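Local coordinates for protein o-succinylbenzoate synthase (Synechococcus elongatus, PDB 2OZT) that catalyses the metal-dependent dehydration of 2-succinyl-6-hydroxy-2,4-cyclohexadiene-1-carboxylate to 2-succinylbenzoate, a step on the route to phylloquinone, at residues E12-P17 with R26-I31; S209-V214 with R236-F241. All blocks are in the same frame, centred on the assembly; numbering follows the deposited sequence.

Contact 1. Residues E12-P17 with R26-I31; sequences EPLQEP and RSRSGI
Glu-12 and Arg-28 face each other as an antiparallel hydrogen-bonded pair, with Pro-13 and Ser-27 the non-hydrogen-bonded pair beside them, and the axes of strands 12-14 and 26-31 run at 141°. Two bonds tie the first pair: Glu-12 N reaches Arg-28 O at 2.7 Å, and Arg-28 N returns to Glu-12 O at 2.9 Å. Two residues on, Leu-14 N gives a third bond to Arg-26 O at 3.0 Å; Pro-13, which has no N-H, adds a CA-H...O contact to the same oxygen.

Among the side chains, Leu-14 lies over the partner backbone. Its CG sits anti to the carbonyl carbon (chi1 -66°), 3.8 Å from Ser-27 N. From there CD2 touches Arg-28 CG at 3.9 Å, the two side chains slanting across one another. The Arg-28 chain bends at chi2 and chi3 and carries its guanidinium off to the carbonyl oxygens of Ala-48, Pro-49, Ala-273 and Leu-274, so several acceptors fix its rotation. An alanine in place of Leu-14 would probably open a gap beside Ser-27 N and take one apolar neighbour from Arg-28 CG.

Farther along, the extended Arg-26 chain brings NH1 within 4.1 Å of Pro-17 CB, a loose contact past the corner at Gln-15 and Glu-16. Glu-12 sends its carboxylate away from the partner strand to a salt bridge with Arg-304.

This is a beta hairpin of the antiparallel sheet in the N-terminal domain of the enolase superfamily, here with the Arg-28 side chain about 9 Å from that of Lys-245, the predicted proton acceptor.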
# COMPACT_ATOMS: atom_id res chain seq x y z
N GLU A 12 -11.87 -13.94 -2.56
CA GLU A 12 -10.82 -14.67 -3.26
C GLU A 12 -9.80 -15.29 -2.29
O GLU A 12 -9.16 -14.59 -1.51
CB GLU A 12 -10.13 -13.73 -4.25
CG GLU A 12 -9.11 -14.38 -5.15
CD GLU A 12 -8.39 -13.40 -6.04
OE1 GLU A 12 -9.03 -12.40 -6.50
OE2 GLU A 12 -7.18 -13.63 -6.28
N PRO A 13 -9.66 -16.62 -2.29
CA PRO A 13 -8.63 -17.19 -1.44
C PRO A 13 -7.22 -16.66 -1.75
O PRO A 13 -6.87 -16.43 -2.91
CB PRO A 13 -8.72 -18.70 -1.77
CG PRO A 13 -10.19 -18.87 -2.18
CD PRO A 13 -10.45 -17.66 -3.00
N LEU A 14 -6.42 -16.49 -0.71
CA LEU A 14 -5.03 -16.08 -0.91
C LEU A 14 -4.30 -17.26 -1.53
O LEU A 14 -4.75 -18.42 -1.37
CB LEU A 14 -4.39 -15.63 0.40
CG LEU A 14 -4.97 -14.36 1.06
CD1 LEU A 14 -4.22 -13.99 2.33
CD2 LEU A 14 -4.89 -13.17 0.07
N GLN A 15 -3.19 -17.00 -2.23
CA GLN A 15 -2.41 -18.09 -2.83
C GLN A 15 -1.76 -18.96 -1.74
O GLN A 15 -1.58 -20.17 -1.92
CB GLN A 15 -1.35 -17.55 -3.79
CG GLN A 15 -0.48 -18.64 -4.39
CD GLN A 15 0.36 -18.19 -5.57
OE1 GLN A 15 0.16 -18.65 -6.69
NE2 GLN A 15 1.31 -17.28 -5.32
N GLU A 16 -1.40 -18.33 -0.64
CA GLU A 16 -1.06 -19.04 0.57
C GLU A 16 -1.40 -18.14 1.73
O GLU A 16 -1.52 -16.92 1.57
CB GLU A 16 0.42 -19.50 0.57
CG GLU A 16 1.45 -18.37 0.51
CD GLU A 16 2.88 -18.91 0.40
OE1 GLU A 16 3.31 -19.55 1.36
OE2 GLU A 16 3.55 -18.65 -0.62
N PRO A 17 -1.61 -18.74 2.92
CA PRO A 17 -2.07 -17.95 4.06
C PRO A 17 -1.04 -16.92 4.48
O PRO A 17 0.17 -17.15 4.32
CB PRO A 17 -2.24 -19.00 5.18
CG PRO A 17 -1.45 -20.19 4.73
CD PRO A 17 -1.47 -20.17 3.23
N ARG A 26 -6.73 -15.75 5.27
CA ARG A 26 -6.91 -16.83 4.27
C ARG A 26 -7.58 -16.43 2.95
O ARG A 26 -7.57 -17.17 1.97
CB ARG A 26 -7.63 -18.02 4.92
CG ARG A 26 -6.81 -18.61 6.05
CD ARG A 26 -7.57 -19.63 6.90
NE ARG A 26 -6.79 -19.97 8.09
CZ ARG A 26 -5.68 -20.71 8.08
NH1 ARG A 26 -5.19 -21.20 6.94
NH2 ARG A 26 -5.04 -20.96 9.21
N SER A 27 -8.13 -15.22 2.91
CA SER A 27 -8.84 -14.77 1.75
C SER A 27 -8.88 -13.25 1.80
O SER A 27 -8.56 -12.65 2.83
CB SER A 27 -10.28 -15.29 1.77
OG SER A 27 -11.02 -14.68 2.80
N ARG A 28 -9.21 -12.65 0.65
CA ARG A 28 -9.51 -11.20 0.56
C ARG A 28 -10.85 -11.05 -0.11
O ARG A 28 -11.13 -11.77 -1.05
CB ARG A 28 -8.46 -10.45 -0.29
CG ARG A 28 -7.21 -10.07 0.50
CD ARG A 28 -7.54 -8.88 1.35
NE ARG A 28 -7.39 -7.58 0.67
CZ ARG A 28 -8.15 -6.50 0.91
NH1 ARG A 28 -7.80 -5.34 0.34
NH2 ARG A 28 -9.24 -6.58 1.67
N SER A 29 -11.64 -10.09 0.36
CA SER A 29 -12.97 -9.80 -0.22
C SER A 29 -12.99 -8.34 -0.66
O SER A 29 -12.20 -7.52 -0.18
CB SER A 29 -14.06 -10.05 0.80
OG SER A 29 -14.09 -11.44 1.12
N GLY A 30 -13.92 -8.03 -1.56
CA GLY A 30 -14.09 -6.63 -2.02
C GLY A 30 -15.24 -6.55 -2.97
O GLY A 30 -16.05 -7.49 -3.08
N ILE A 31 -15.31 -5.41 -3.66
CA ILE A 31 -16.36 -5.16 -4.64
C ILE A 31 -15.72 -4.76 -5.94
O ILE A 31 -14.77 -3.95 -5.96
CB ILE A 31 -17.19 -4.01 -4.16
CG1 ILE A 31 -18.08 -4.41 -2.97
CG2 ILE A 31 -18.09 -3.46 -5.28
CD1 ILE A 31 -18.59 -3.17 -2.21

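Contact 2. Residues S209-V214 with R236-F241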
# COMPACT_ATOMS: atom_id res chain seq x y z
N SER A 209 8.37 12.44 17.88
CA SER A 209 9.60 12.82 18.57
C SER A 209 10.81 11.99 18.10
O SER A 209 11.88 12.52 17.85
CB SER A 209 9.44 12.67 20.08
OG SER A 209 10.66 13.06 20.68
N LEU A 210 10.61 10.67 17.93
CA LEU A 210 11.67 9.85 17.38
C LEU A 210 12.08 10.35 15.98
O LEU A 210 13.24 10.52 15.70
CB LEU A 210 11.23 8.38 17.27
CG LEU A 210 11.25 7.55 18.55
CD1 LEU A 210 10.57 6.21 18.29
CD2 LEU A 210 12.70 7.38 19.07
N ALA A 211 11.10 10.56 15.10
CA ALA A 211 11.51 10.98 13.77
C ALA A 211 12.29 12.28 13.77
O ALA A 211 13.16 12.48 12.93
CB ALA A 211 10.30 11.13 12.92
N GLN A 212 11.92 13.17 14.69
CA GLN A 212 12.57 14.48 14.79
C GLN A 212 13.95 14.44 15.45
O GLN A 212 14.68 15.43 15.42
CB GLN A 212 11.66 15.44 15.59
CG GLN A 212 10.37 15.79 14.82
CD GLN A 212 9.32 16.46 15.71
OE1 GLN A 212 9.27 16.23 16.92
NE2 GLN A 212 8.45 17.23 15.11
N THR A 213 14.34 13.29 15.99
CA THR A 213 15.59 13.28 16.76
C THR A 213 16.59 12.22 16.34
O THR A 213 17.80 12.40 16.55
CB THR A 213 15.31 13.08 18.25
OG1 THR A 213 14.55 11.89 18.45
CG2 THR A 213 14.55 14.26 18.82
N VAL A 214 16.13 11.11 15.77
CA VAL A 214 17.07 10.04 15.43
C VAL A 214 17.66 10.19 14.03
O VAL A 214 17.06 10.86 13.19
CB VAL A 214 16.45 8.63 15.58
CG1 VAL A 214 15.84 8.46 16.96
CG2 VAL A 214 15.32 8.42 14.52
N ARG A 236 1.40 17.92 11.16
CA ARG A 236 2.28 17.73 12.32
C ARG A 236 3.76 17.93 11.99
O ARG A 236 4.62 17.83 12.88
CB ARG A 236 2.12 16.31 12.89
CG ARG A 236 0.91 16.16 13.78
CD ARG A 236 0.58 14.68 14.08
NE ARG A 236 -0.56 14.59 14.98
CZ ARG A 236 -1.22 13.48 15.26
NH1 ARG A 236 -0.87 12.31 14.72
NH2 ARG A 236 -2.24 13.54 16.11
N GLY A 237 4.10 18.15 10.73
CA GLY A 237 5.49 18.28 10.35
C GLY A 237 6.25 16.97 10.27
O GLY A 237 7.44 16.93 10.54
N TRP A 238 5.57 15.89 9.88
CA TRP A 238 6.27 14.60 9.78
C TRP A 238 7.46 14.75 8.84
O TRP A 238 7.28 15.15 7.71
CB TRP A 238 5.33 13.55 9.24
CG TRP A 238 5.98 12.18 9.11
CD1 TRP A 238 6.25 11.51 7.94
CD2 TRP A 238 6.43 11.35 10.17
NE1 TRP A 238 6.82 10.29 8.21
CE2 TRP A 238 6.97 10.18 9.59
CE3 TRP A 238 6.43 11.46 11.57
CZ2 TRP A 238 7.49 9.12 10.35
CZ3 TRP A 238 6.98 10.42 12.34
CH2 TRP A 238 7.47 9.24 11.73
N PRO A 239 8.69 14.44 9.30
CA PRO A 239 9.83 14.62 8.40
C PRO A 239 10.25 13.36 7.62
O PRO A 239 11.14 13.44 6.78
CB PRO A 239 10.99 14.93 9.37
CG PRO A 239 10.63 14.10 10.58
CD PRO A 239 9.12 14.13 10.70
N GLY A 240 9.59 12.24 7.90
CA GLY A 240 9.94 10.99 7.27
C GLY A 240 9.09 10.61 6.06
O GLY A 240 8.60 11.48 5.30
N PHE A 241 9.01 9.30 5.86
CA PHE A 241 8.31 8.76 4.70
C PHE A 241 6.87 8.37 5.01
O PHE A 241 6.47 8.15 6.15
CB PHE A 241 9.03 7.53 4.17
CG PHE A 241 10.37 7.83 3.56
CD1 PHE A 241 10.54 7.98 2.20
CD2 PHE A 241 11.48 7.98 4.40
CE1 PHE A 241 11.79 8.29 1.68
CE2 PHE A 241 12.74 8.23 3.88
CZ PHE A 241 12.90 8.41 2.51
O HOH W 1 8.78 18.24 12.59
O HOH W 2 6.01 19.06 15.02
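Trp-238 holds its CG anti to the backbone N (chi1 -180°), and with chi2 at -113° the indole's six-membered ring comes up to Ala-211 on helix 204-213. Ala-211 CB lies 3.4 Å from Trp-238 CZ3, a close approach, and 3.6 Å from Trp-238 CH2. The methyl comes in obliquely to the ring. It also meets the next residue, with Pro-239 CG 3.8 Å from Ala-211 CB, so one small side chain rests against both an aromatic and a pyrrolidine ring.

The indole is held from its own segment too. Pro-239 CD and Gly-240 N lie over one face, both offset toward the rim, while Trp-238 NE1 donates to Phe-241 O at 3.0 Å, approaching from above the carbonyl plane. That bond satisfies the indole N-H and limits the ring's freedom to turn. A CB on Gly-240 would crowd Trp-238 NE1, and Gly-237, with positive phi, closes a Schellman motif at the end of helix 227-235. Trp-233 and Phe-242 also meet the indole, Phe-242 edge-to-face.

No direct hydrogen bond joins the two segments; water does that at the outer edge. Gln-212 NE2 donates to a water at 2.7 Å, which passes a bond on to Gly-237 O. A second water receives a weak bond from the same nitrogen and donates to Arg-236 O at 2.8 Å.

The chemistry is thus divided: a small apolar contact joins the last turn of the helix to the loop leading into strand 241-244, and two water bridges at its margin give backbone carbonyls of that loop polar partners. The direct contact therefore rests on van der Waals packing of apolar groups, with the amide of Gln-212 reaching the loop through solvent.

In the fold
Starting from the N terminus, strand 3-20 turns back into strand 23-36, and contact 1 closes a short loop of this hairpin, with eight residues between its segments, in the N-terminal antiparallel sheet. The chain then passes into the C-terminal domain, the barrel of the enolase superfamily. There contact 2 closes a longer loop of 21 residues, running from helix 204-213 through strand 218-220 and helix 227-235 to the loop before strand 241-244. The two loops follow in series, neither nesting nor crossing. Their centres lie 35 Å apart on opposite sides of the chain's centre: contact 1 joins neighbouring strands, whereas contact 2 ties helix 204-213 to the loop between helix 227-235 and strand 241-244.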